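PDB 3QAC: 11S globulin seed storage protein from Amaranthus hypochondriacus, which probably serves as a seed storage protein, a nutrient reservoir belonging to the 11S globulin family. Local coordinates for residues P71-Y75 with L321-K327; R286-N290 with N314-L318; V299-G305 with E446-R451; R354-Q358 with D369-S373. All coordinates share one frame. Residue numbers count along the deposited sequence, not the author numbering.

Interaction 1. Residues P71-Y75 with L321-K327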
loop_
_atom_site.group_PDB
_atom_site.type_symbol
_atom_site.label_atom_id
_atom_site.label_comp_id
_atom_site.label_asym_id
_atom_site.label_seq_id
_atom_site.Cartn_x
_atom_site.Cartn_y
_atom_site.Cartn_z
ATOM N N PRO A 71 -11.109 -7.685 3.583
ATOM C CA PRO A 71 -10.793 -8.962 4.228
ATOM C C PRO A 71 -11.333 -8.924 5.647
ATOM O O PRO A 71 -11.471 -7.841 6.212
ATOM C CB PRO A 71 -9.254 -8.969 4.299
ATOM C CG PRO A 71 -8.785 -7.742 3.608
ATOM C CD PRO A 71 -9.940 -6.797 3.530
ATOM N N GLU A 72 -11.617 -10.083 6.220
ATOM C CA GLU A 72 -12.159 -10.134 7.562
ATOM C C GLU A 72 -11.382 -11.121 8.376
ATOM O O GLU A 72 -10.908 -12.123 7.863
ATOM C CB GLU A 72 -13.601 -10.610 7.548
ATOM C CG GLU A 72 -14.519 -9.830 6.655
ATOM C CD GLU A 72 -15.915 -10.338 6.782
ATOM O OE1 GLU A 72 -16.091 -11.570 6.708
ATOM O OE2 GLU A 72 -16.833 -9.523 7.000
ATOM N N LEU A 73 -11.287 -10.816 9.653
ATOM C CA LEU A 73 -10.712 -11.674 10.646
ATOM C C LEU A 73 -11.865 -11.999 11.555
ATOM O O LEU A 73 -12.487 -11.097 12.125
ATOM C CB LEU A 73 -9.647 -10.911 11.417
ATOM C CG LEU A 73 -8.351 -11.661 11.669
ATOM C CD1 LEU A 73 -7.856 -12.270 10.366
ATOM C CD2 LEU A 73 -7.325 -10.713 12.246
ATOM N N ILE A 74 -12.158 -13.283 11.688
ATOM C CA ILE A 74 -13.312 -13.735 12.439
ATOM C C ILE A 74 -12.889 -14.556 13.658
ATOM O O ILE A 74 -12.097 -15.487 13.556
ATOM C CB ILE A 74 -14.201 -14.590 11.553
ATOM C CG1 ILE A 74 -14.538 -13.819 10.268
ATOM C CG2 ILE A 74 -15.443 -14.989 12.303
ATOM C CD1 ILE A 74 -15.019 -14.650 9.118
ATOM N N TYR A 75 -13.404 -14.195 14.823
ATOM C CA TYR A 75 -13.223 -15.021 15.995
ATOM C C TYR A 75 -14.568 -15.611 16.382
ATOM O O TYR A 75 -15.565 -14.894 16.502
ATOM C CB TYR A 75 -12.633 -14.222 17.145
ATOM C CG TYR A 75 -12.529 -14.999 18.435
ATOM C CD1 TYR A 75 -11.557 -15.967 18.603
ATOM C CD2 TYR A 75 -13.386 -14.743 19.491
ATOM C CE1 TYR A 75 -11.452 -16.676 19.771
ATOM C CE2 TYR A 75 -13.286 -15.445 20.673
ATOM C CZ TYR A 75 -12.320 -16.408 20.807
ATOM O OH TYR A 75 -12.211 -17.111 21.977
ATOM N N LEU A 321 -3.683 -11.266 3.704
ATOM C CA LEU A 321 -4.539 -10.281 4.345
ATOM C C LEU A 321 -3.755 -9.184 5.053
ATOM O O LEU A 321 -4.267 -8.095 5.232
ATOM C CB LEU A 321 -5.479 -10.945 5.335
ATOM C CG LEU A 321 -6.308 -12.121 4.831
ATOM C CD1 LEU A 321 -7.666 -12.009 5.489
ATOM C CD2 LEU A 321 -6.422 -12.109 3.323
ATOM N N ARG A 322 -2.519 -9.472 5.450
ATOM C CA ARG A 322 -1.743 -8.540 6.247
ATOM C C ARG A 322 -2.509 -8.164 7.523
ATOM O O ARG A 322 -2.564 -7.000 7.940
ATOM C CB ARG A 322 -1.391 -7.293 5.429
ATOM C CG ARG A 322 -0.548 -7.583 4.177
ATOM C CD ARG A 322 -0.406 -6.321 3.318
ATOM N NE ARG A 322 0.138 -6.600 1.985
ATOM C CZ ARG A 322 0.233 -5.698 1.006
ATOM N NH1 ARG A 322 -0.175 -4.445 1.202
ATOM N NH2 ARG A 322 0.738 -6.048 -0.173
ATOM N N LEU A 323 -3.126 -9.161 8.134
ATOM C CA LEU A 323 -3.677 -8.972 9.456
ATOM C C LEU A 323 -3.083 -10.041 10.342
ATOM O O LEU A 323 -2.554 -11.067 9.858
ATOM C CB LEU A 323 -5.192 -9.087 9.434
ATOM C CG LEU A 323 -5.831 -8.057 8.493
ATOM C CD1 LEU A 323 -7.242 -8.413 8.176
ATOM C CD2 LEU A 323 -5.752 -6.654 9.091
ATOM N N SER A 324 -3.157 -9.790 11.642
ATOM C CA SER A 324 -2.843 -10.801 12.615
ATOM C C SER A 324 -3.828 -10.689 13.759
ATOM O O SER A 324 -4.725 -9.852 13.741
ATOM C CB SER A 324 -1.390 -10.694 13.081
ATOM O OG SER A 324 -0.963 -9.352 13.110
ATOM N N ALA A 325 -3.673 -11.560 14.743
ATOM C CA ALA A 325 -4.627 -11.645 15.832
ATOM C C ALA A 325 -3.914 -12.231 17.031
ATOM O O ALA A 325 -2.841 -12.830 16.898
ATOM C CB ALA A 325 -5.800 -12.513 15.442
ATOM N N ALA A 326 -4.485 -12.015 18.209
ATOM C CA ALA A 326 -4.043 -12.722 19.400
ATOM C C ALA A 326 -5.216 -12.935 20.327
ATOM O O ALA A 326 -6.193 -12.175 20.315
ATOM C CB ALA A 326 -2.952 -11.962 20.100
ATOM N N LYS A 327 -5.130 -13.985 21.123
ATOM C CA LYS A 327 -6.055 -14.145 22.219
ATOM C C LYS A 327 -5.267 -14.132 23.510
ATOM O O LYS A 327 -4.172 -14.700 23.594
ATOM C CB LYS A 327 -6.858 -15.426 22.103
ATOM C CG LYS A 327 -7.595 -15.739 23.385
ATOM C CD LYS A 327 -9.011 -16.193 23.136
ATOM C CE LYS A 327 -9.657 -16.609 24.454
ATOM N NZ LYS A 327 -10.865 -17.442 24.261
#
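This is the seam between the two cupin domains of the bicupin subunit, where strand 72-78 of the N-terminal domain packs face-on against strand 324-330 of the C-terminal one. The axes of the two short strands run 16° from parallel and 8.8 Å apart, too far for backbone pairing, so side chains fill the gap. Pro71 starts the walk: its CB rests 3.6 Å from Leu321 CD1 and 4.4 Å from Leu323 CD1. Glu72 turns its side chain away to a salt bridge with Arg180, though its carbonyl O still lies 4.0 Å from Leu321 CD1. Leu73 points across the seam, its CD2 4.0 Å from Ala325 CB and 3.9 Å from Leu323 CB, and across the seam it also meets Phe400 of strand 394-401, the neighbour of strand 324-330. Tyr75 faces inward again and ends the apolar run with a polar contact in a buried setting: Lys327 NZ, also salt-bridged to Asp292, donates a hydrogen bond of 2.7 Å to Tyr75 OH.

Interaction 2. Residues R286-N290 with N314-L318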
loop_
_atom_site.group_PDB
_atom_site.type_symbol
_atom_site.label_atom_id
_atom_site.label_comp_id
_atom_site.label_asym_id
_atom_site.label_seq_id
_atom_site.Cartn_x
_atom_site.Cartn_y
_atom_site.Cartn_z
ATOM N N ARG A 286 -7.016 -24.849 6.198
ATOM C CA ARG A 286 -8.153 -24.630 7.096
ATOM C C ARG A 286 -8.584 -23.170 7.101
ATOM O O ARG A 286 -9.768 -22.879 7.274
ATOM C CB ARG A 286 -7.887 -25.116 8.525
ATOM C CD ARG A 286 -9.006 -25.693 10.707
ATOM C CZ ARG A 286 -10.903 -25.341 12.254
ATOM N NH2 ARG A 286 -11.647 -26.215 11.590
ATOM N N LEU A 287 -7.630 -22.263 6.884
ATOM C CA LEU A 287 -7.912 -20.830 6.912
ATOM C C LEU A 287 -8.266 -20.357 8.317
ATOM O O LEU A 287 -8.841 -19.278 8.494
ATOM C CB LEU A 287 -9.049 -20.483 5.948
ATOM C CG LEU A 287 -8.644 -20.471 4.477
ATOM C CD1 LEU A 287 -9.844 -20.195 3.615
ATOM C CD2 LEU A 287 -7.581 -19.422 4.257
ATOM N N ALA A 288 -7.926 -21.178 9.306
ATOM C CA ALA A 288 -8.211 -20.869 10.699
ATOM C C ALA A 288 -7.178 -21.507 11.613
ATOM O O ALA A 288 -6.566 -22.499 11.257
ATOM C CB ALA A 288 -9.589 -21.351 11.072
ATOM N N VAL A 289 -6.960 -20.910 12.778
ATOM C CA VAL A 289 -6.327 -21.628 13.875
ATOM C C VAL A 289 -7.090 -21.355 15.179
ATOM O O VAL A 289 -7.533 -20.241 15.442
ATOM C CB VAL A 289 -4.796 -21.340 14.053
ATOM C CG1 VAL A 289 -4.186 -20.666 12.833
ATOM C CG2 VAL A 289 -4.540 -20.534 15.314
ATOM N N ASN A 290 -7.263 -22.395 15.980
ATOM C CA ASN A 290 -7.959 -22.252 17.238
ATOM C C ASN A 290 -7.001 -21.748 18.312
ATOM O O ASN A 290 -6.006 -22.403 18.629
ATOM C CB ASN A 290 -8.588 -23.570 17.638
ATOM C CG ASN A 290 -9.633 -23.400 18.686
ATOM O OD1 ASN A 290 -9.317 -23.065 19.821
ATOM N ND2 ASN A 290 -10.895 -23.616 18.322
ATOM N N ASN A 314 1.511 -19.532 11.582
ATOM C CA ASN A 314 0.527 -20.572 11.819
ATOM C C ASN A 314 -0.713 -20.410 10.947
ATOM O O ASN A 314 -1.491 -21.344 10.794
ATOM C CB ASN A 314 0.171 -20.684 13.303
ATOM C CG ASN A 314 -0.148 -19.340 13.924
ATOM O OD1 ASN A 314 0.123 -19.104 15.100
ATOM N ND2 ASN A 314 -0.702 -18.450 13.128
ATOM N N LEU A 315 -0.896 -19.223 10.373
ATOM C CA LEU A 315 -1.990 -19.003 9.424
ATOM C C LEU A 315 -1.438 -18.270 8.208
ATOM O O LEU A 315 -1.462 -17.030 8.144
ATOM C CB LEU A 315 -3.136 -18.224 10.076
ATOM C CG LEU A 315 -4.493 -18.283 9.362
ATOM C CD1 LEU A 315 -4.714 -19.630 8.719
ATOM C CD2 LEU A 315 -5.627 -17.979 10.311
ATOM N N PRO A 316 -0.913 -19.040 7.240
ATOM C CA PRO A 316 -0.143 -18.475 6.119
ATOM C C PRO A 316 -0.944 -17.504 5.254
ATOM O O PRO A 316 -0.373 -16.558 4.727
ATOM C CB PRO A 316 0.279 -19.715 5.313
ATOM C CG PRO A 316 0.257 -20.849 6.331
ATOM C CD PRO A 316 -0.925 -20.515 7.220
ATOM N N ILE A 317 -2.247 -17.732 5.127
ATOM C CA ILE A 317 -3.095 -16.831 4.358
ATOM C C ILE A 317 -2.941 -15.385 4.876
ATOM O O ILE A 317 -3.062 -14.428 4.118
ATOM C CB ILE A 317 -4.571 -17.300 4.383
ATOM C CG1 ILE A 317 -5.432 -16.496 3.416
ATOM C CG2 ILE A 317 -5.150 -17.207 5.780
ATOM C CD1 ILE A 317 -4.931 -16.491 2.006
ATOM N N LEU A 318 -2.624 -15.226 6.156
ATOM C CA LEU A 318 -2.498 -13.890 6.711
ATOM C C LEU A 318 -1.373 -13.129 6.034
ATOM O O LEU A 318 -1.245 -11.914 6.206
ATOM C CB LEU A 318 -2.266 -13.939 8.218
ATOM C CG LEU A 318 -3.435 -14.562 8.966
ATOM C CD1 LEU A 318 -3.167 -14.582 10.464
ATOM C CD2 LEU A 318 -4.696 -13.794 8.626
#
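The two backbones run roughly antiparallel, with the end-to-end directions of their touching parts 158° apart, but they do not pair as strands: the nearest CA atoms, those of Ala288 and Leu315, are 6.6 Å apart. Residues 288-290 form a short edge strand, whereas Leu315 to Leu318 make a type I turn, closed by a bond of 2.9 Å from Leu318 N to Leu315 O, that leads into helix 318-321. What holds the pieces together is apolar packing. Leu315 points at the strand and lays CD1 on its backbone, 3.6 Å from both Leu287 C and Ala288 N. Val289 points back at the turn; its CG1 sits 3.8 Å from Leu315 CB and 3.4 Å from the carbonyl O of Asn314. Leu287 starts out away from the turn, yet its end swings round so that CD2 reaches Ile317 CG2 at 3.6 Å. Val310 of strand 305-310 adds to the same patch, touching both Val289 and Leu315. Because strand 288-290 pairs with strand 138-142 at the edge of the N-terminal sheet, while the turn follows strand 305-310 of the C-terminal sheet, the arrangement is plain interdomain packing in a bicupin, the two-domain fold of the 11S globulins.

Interaction 3. Residues V299-G305 with E446-R451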
loop_
_atom_site.group_PDB
_atom_site.type_symbol
_atom_site.label_atom_id
_atom_site.label_comp_id
_atom_site.label_asym_id
_atom_site.label_seq_id
_atom_site.Cartn_x
_atom_site.Cartn_y
_atom_site.Cartn_z
ATOM N N VAL A 299 3.052 -17.425 24.927
ATOM C CA VAL A 299 3.369 -16.986 26.256
ATOM C C VAL A 299 2.461 -17.712 27.218
ATOM O O VAL A 299 1.249 -17.769 27.019
ATOM C CB VAL A 299 3.166 -15.466 26.401
ATOM C CG1 VAL A 299 3.539 -15.011 27.795
ATOM C CG2 VAL A 299 3.988 -14.711 25.354
ATOM N N TYR A 300 3.070 -18.323 28.223
ATOM C CA TYR A 300 2.368 -18.695 29.432
ATOM C C TYR A 300 3.188 -18.215 30.623
ATOM O O TYR A 300 4.419 -18.209 30.589
ATOM C CB TYR A 300 2.130 -20.196 29.548
ATOM C CG TYR A 300 1.676 -20.543 30.949
ATOM C CD1 TYR A 300 2.419 -21.388 31.767
ATOM C CD2 TYR A 300 0.521 -19.970 31.473
ATOM C CE1 TYR A 300 2.001 -21.684 33.064
ATOM C CE2 TYR A 300 0.099 -20.247 32.760
ATOM C CZ TYR A 300 0.837 -21.107 33.554
ATOM O OH TYR A 300 0.399 -21.371 34.835
ATOM N N THR A 301 2.500 -17.787 31.669
ATOM C CA THR A 301 3.148 -17.483 32.932
ATOM C C THR A 301 2.266 -18.054 34.026
ATOM O O THR A 301 1.108 -17.661 34.159
ATOM C CB THR A 301 3.383 -15.958 33.131
ATOM O OG1 THR A 301 4.192 -15.456 32.059
ATOM C CG2 THR A 301 4.100 -15.691 34.449
ATOM N N PRO A 302 2.807 -19.021 34.782
ATOM C CA PRO A 302 2.172 -19.690 35.922
ATOM C C PRO A 302 1.233 -18.784 36.708
ATOM O O PRO A 302 1.687 -17.838 37.354
ATOM C CB PRO A 302 3.371 -20.078 36.784
ATOM C CG PRO A 302 4.440 -20.389 35.779
ATOM C CD PRO A 302 4.189 -19.492 34.577
ATOM N N GLU A 303 -0.061 -19.087 36.659
ATOM C CA GLU A 303 -1.063 -18.315 37.386
ATOM C C GLU A 303 -1.023 -16.827 37.042
ATOM O O GLU A 303 -1.279 -15.962 37.887
ATOM C CB GLU A 303 -0.922 -18.538 38.890
ATOM C CG GLU A 303 -1.388 -19.919 39.341
ATOM C CD GLU A 303 -1.120 -20.179 40.816
ATOM O OE1 GLU A 303 -0.029 -19.795 41.298
ATOM O OE2 GLU A 303 -1.995 -20.772 41.489
ATOM N N ALA A 304 -0.686 -16.536 35.790
ATOM C CA ALA A 304 -0.807 -15.189 35.249
ATOM C C ALA A 304 -1.750 -15.276 34.061
ATOM O O ALA A 304 -2.749 -14.564 33.993
ATOM C CB ALA A 304 0.544 -14.652 34.834
ATOM N N GLY A 305 -1.423 -16.177 33.137
ATOM C CA GLY A 305 -2.272 -16.500 32.005
ATOM C C GLY A 305 -1.488 -16.832 30.740
ATOM O O GLY A 305 -0.331 -17.260 30.790
ATOM N N GLU A 446 9.066 -12.274 35.143
ATOM C CA GLU A 446 8.101 -12.852 34.218
ATOM C C GLU A 446 8.201 -12.213 32.840
ATOM O O GLU A 446 8.745 -11.125 32.687
ATOM C CB GLU A 446 6.675 -12.728 34.751
ATOM C CG GLU A 446 6.400 -13.584 35.975
ATOM C CD GLU A 446 6.356 -12.761 37.250
ATOM O OE1 GLU A 446 7.322 -12.016 37.519
ATOM O OE2 GLU A 446 5.343 -12.859 37.977
ATOM N N THR A 447 7.674 -12.915 31.848
ATOM C CA THR A 447 7.614 -12.444 30.475
ATOM C C THR A 447 6.192 -12.008 30.142
ATOM O O THR A 447 5.298 -12.846 30.030
ATOM C CB THR A 447 8.011 -13.568 29.487
ATOM O OG1 THR A 447 9.425 -13.768 29.530
ATOM C CG2 THR A 447 7.618 -13.191 28.079
ATOM N N THR A 448 5.985 -10.697 30.000
ATOM C CA THR A 448 4.764 -10.152 29.391
ATOM C C THR A 448 3.516 -10.263 30.255
ATOM O O THR A 448 2.775 -9.293 30.399
ATOM C CB THR A 448 4.461 -10.830 28.034
ATOM O OG1 THR A 448 5.504 -10.528 27.104
ATOM C CG2 THR A 448 3.127 -10.346 27.472
ATOM N N LEU A 449 3.268 -11.462 30.784
ATOM C CA LEU A 449 2.147 -11.713 31.685
ATOM C C LEU A 449 2.656 -11.931 33.102
ATOM O O LEU A 449 3.566 -12.731 33.321
ATOM C CB LEU A 449 1.370 -12.934 31.228
ATOM C CG LEU A 449 0.742 -12.782 29.848
ATOM C CD1 LEU A 449 -0.031 -14.026 29.487
ATOM C CD2 LEU A 449 -0.163 -11.567 29.830
ATOM N N PHE A 450 2.071 -11.206 34.052
ATOM C CA PHE A 450 2.509 -11.224 35.443
ATOM C C PHE A 450 1.370 -11.605 36.357
ATOM O O PHE A 450 0.217 -11.273 36.097
ATOM C CB PHE A 450 2.952 -9.834 35.891
ATOM C CG PHE A 450 3.994 -9.214 35.026
ATOM C CD1 PHE A 450 4.192 -7.845 35.051
ATOM C CD2 PHE A 450 4.781 -9.994 34.190
ATOM C CE1 PHE A 450 5.160 -7.263 34.262
ATOM C CE2 PHE A 450 5.743 -9.425 33.386
ATOM C CZ PHE A 450 5.941 -8.058 33.418
ATOM N N ARG A 451 1.698 -12.275 37.451
ATOM C CA ARG A 451 0.732 -12.460 38.505
ATOM C C ARG A 451 0.782 -11.225 39.389
ATOM O O ARG A 451 1.856 -10.808 39.827
ATOM C CB ARG A 451 1.030 -13.717 39.310
ATOM C CG ARG A 451 -0.116 -14.087 40.223
ATOM C CD ARG A 451 -1.429 -13.543 39.662
ATOM N NE ARG A 451 -2.469 -13.516 40.680
ATOM C CZ ARG A 451 -3.221 -14.565 41.001
ATOM N NH1 ARG A 451 -3.047 -15.727 40.377
ATOM N NH2 ARG A 451 -4.145 -14.452 41.948
HETATM O O HOH W 1 6.933 -15.588 32.342
#
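Arg451 makes the clearest polar link: its NH1 donates to the carbonyl O of Glu303 at 3.1 Å, nearly straight at 167°, with the oxygen close to the guanidinium plane. On the other flank, Thr301 OG1 lies 3.1 Å from Leu449 O, and a water joins it to the second segment, 2.8 Å from Thr301 OG1 and accepting from Thr447 N at 2.8 Å. Between these polar ends, Leu449 is the main apolar piece. Its CD1 lies 4.1 Å from Val299 CG1 and 3.4 Å from Gly305 C, and its CB is 4.1 Å from Ala304 CB. Thr301 CG2 meets Glu446 CG at 3.5 Å. Ala304 and Gly305 both face Thr301 in a classic beta bulge, and Ala304 CB lies 3.5 Å from Phe450 C. The tight turn joins edge strand 299-301 to strand 305-310 in one C-terminal cupin sheet, while strand 449-450 pairs with strand 335-341 in the other; Phe450, facing away, packs on Ser223 of a neighbouring subunit.

Interaction 4. Residues R354-Q358 with D369-S373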
loop_
_atom_site.group_PDB
_atom_site.type_symbol
_atom_site.label_atom_id
_atom_site.label_comp_id
_atom_site.label_asym_id
_atom_site.label_seq_id
_atom_site.Cartn_x
_atom_site.Cartn_y
_atom_site.Cartn_z
ATOM N N ARG A 354 -13.143 -9.080 33.211
ATOM C CA ARG A 354 -13.139 -7.644 33.345
ATOM C C ARG A 354 -11.720 -7.203 33.618
ATOM O O ARG A 354 -10.965 -7.913 34.285
ATOM C CB ARG A 354 -14.053 -7.219 34.496
ATOM C CG ARG A 354 -14.117 -5.717 34.723
ATOM C CD ARG A 354 -15.200 -5.356 35.740
ATOM N NE ARG A 354 -16.531 -5.764 35.286
ATOM C CZ ARG A 354 -17.423 -4.948 34.724
ATOM N NH1 ARG A 354 -17.133 -3.661 34.543
ATOM N NH2 ARG A 354 -18.610 -5.422 34.350
ATOM N N GLY A 355 -11.352 -6.040 33.086
ATOM C CA GLY A 355 -10.011 -5.528 33.266
ATOM C C GLY A 355 -9.942 -4.021 33.358
ATOM O O GLY A 355 -10.686 -3.314 32.671
ATOM N N ARG A 356 -9.075 -3.526 34.235
ATOM C CA ARG A 356 -8.730 -2.111 34.232
ATOM C C ARG A 356 -7.706 -1.936 33.110
ATOM O O ARG A 356 -6.581 -2.444 33.162
ATOM C CB ARG A 356 -8.205 -1.633 35.605
ATOM C CG ARG A 356 -7.195 -0.455 35.585
ATOM C CD ARG A 356 -7.645 0.782 36.400
ATOM N NE ARG A 356 -8.928 1.319 35.939
ATOM C CZ ARG A 356 -9.439 2.507 36.285
ATOM N NH1 ARG A 356 -8.772 3.321 37.103
ATOM N NH2 ARG A 356 -10.622 2.890 35.805
ATOM N N ILE A 357 -8.131 -1.244 32.069
ATOM C CA ILE A 357 -7.281 -1.033 30.928
ATOM C C ILE A 357 -6.876 0.418 30.897
ATOM O O ILE A 357 -7.702 1.315 31.016
ATOM C CB ILE A 357 -7.991 -1.461 29.621
ATOM C CG1 ILE A 357 -8.220 -2.976 29.647
ATOM C CG2 ILE A 357 -7.166 -1.069 28.404
ATOM C CD1 ILE A 357 -9.147 -3.476 28.579
ATOM N N GLN A 358 -5.585 0.652 30.772
ATOM C CA GLN A 358 -5.126 2.017 30.644
ATOM C C GLN A 358 -4.234 2.188 29.405
ATOM O O GLN A 358 -3.324 1.376 29.142
ATOM C CB GLN A 358 -4.448 2.512 31.927
ATOM C CG GLN A 358 -4.159 4.010 31.862
ATOM C CD GLN A 358 -3.621 4.596 33.155
ATOM O OE1 GLN A 358 -3.095 3.884 34.023
ATOM N NE2 GLN A 358 -3.735 5.911 33.280
ATOM N N ASP A 369 -8.808 4.964 30.720
ATOM C CA ASP A 369 -8.586 4.367 32.023
ATOM C C ASP A 369 -9.943 3.949 32.551
ATOM O O ASP A 369 -10.558 4.649 33.345
ATOM C CB ASP A 369 -7.902 5.344 32.982
ATOM C CG ASP A 369 -7.468 4.670 34.293
ATOM O OD1 ASP A 369 -7.580 3.422 34.396
ATOM O OD2 ASP A 369 -7.017 5.391 35.217
ATOM N N GLU A 370 -10.414 2.807 32.068
ATOM C CA GLU A 370 -11.754 2.332 32.342
ATOM C C GLU A 370 -11.644 0.821 32.429
ATOM O O GLU A 370 -10.597 0.255 32.094
ATOM C CB GLU A 370 -12.674 2.705 31.175
ATOM C CG GLU A 370 -14.092 3.155 31.572
ATOM C CD GLU A 370 -15.130 2.881 30.478
ATOM O OE1 GLU A 370 -15.231 3.698 29.521
ATOM O OE2 GLU A 370 -15.838 1.839 30.581
ATOM N N GLU A 371 -12.726 0.171 32.851
ATOM C CA GLU A 371 -12.781 -1.284 32.897
ATOM C C GLU A 371 -13.504 -1.825 31.676
ATOM O O GLU A 371 -14.602 -1.373 31.352
ATOM C CB GLU A 371 -13.531 -1.756 34.138
ATOM C CG GLU A 371 -12.856 -1.427 35.451
ATOM C CD GLU A 371 -13.797 -1.613 36.641
ATOM O OE1 GLU A 371 -14.834 -2.307 36.481
ATOM O OE2 GLU A 371 -13.501 -1.060 37.730
ATOM N N LEU A 372 -12.899 -2.801 31.008
ATOM C CA LEU A 372 -13.558 -3.456 29.886
ATOM C C LEU A 372 -14.164 -4.741 30.377
ATOM O O LEU A 372 -13.547 -5.451 31.179
ATOM C CB LEU A 372 -12.548 -3.827 28.812
ATOM C CG LEU A 372 -12.269 -3.058 27.529
ATOM C CD1 LEU A 372 -11.760 -4.100 26.510
ATOM C CD2 LEU A 372 -13.474 -2.329 27.012
ATOM N N SER A 373 -15.352 -5.061 29.883
ATOM C CA SER A 373 -15.974 -6.353 30.190
ATOM C C SER A 373 -16.628 -6.943 28.961
ATOM O O SER A 373 -16.519 -6.388 27.861
ATOM C CB SER A 373 -16.997 -6.225 31.323
ATOM O OG SER A 373 -17.803 -5.068 31.159
#
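Two neighbouring strands of a beta hairpin pair here, 354-360 going out and 366-373 coming back, in the C-terminal cupin domain. Their backbones are locked together by two hydrogen-bonded pairs. Gly355 N donates to Leu372 O at 3.0 Å, and Leu372 N donates back to Gly355 O at 2.8 Å; Ile357 and Glu370 do the same, at 2.9 Å from Ile357 N to Glu370 O and a longer 3.3 Å from Glu370 N to Ile357 O. Between them Arg356 and Glu371 form a non-hydrogen-bonded pair with CA atoms 4.3 Å apart, and Glu371 CA makes a CA-H...O contact of 2.9 Å with Gly355 O. In the cupin jelly-roll such a sheet has one side turned to the barrel interior: Ile357 and Leu372 lie on that side, with Ile357 CD1 3.3 Å from Leu372 CG, and both also touch Met348 and Phe395 of the opposing sheet. The other face, bearing Arg354, Arg356, Gln358, Asp369 and Glu371, is polar. There Arg354 NH1 makes a hydrogen-bonded salt bridge with Glu371 OE1 at 3.3 Å, reaching diagonally across the strands. Arg356 is drawn to Asp369 by charge alone, the carboxylate oxygen lying over the guanidinium face. Gln358 OE1 accepts a hydrogen bond from Glu216 N of a neighbouring subunit.

Overall arrangement
Interactions 1 and 2 belong to the seam between the two cupin domains: their centres are 9 Å apart and they touch, Leu318 of interaction 2 packing on Leu73 and Leu323 of interaction 1. Along the chain, interaction 2 is nested within the loop closed by interaction 1, and interaction 4 within that closed by interaction 3. Interactions 3 and 4 lie inside the C-terminal domain, centres 19 Å apart, and both reach its curled sheet, through strands 449-450 and 354-360. Strands 299-301 and 324-330 place interactions 3 and 1 on the domain's other sheet, centres 24 Å apart. Thus two contacts join the domains, while two tie together the C-terminal barrel, whose outer surface meets a neighbouring subunit.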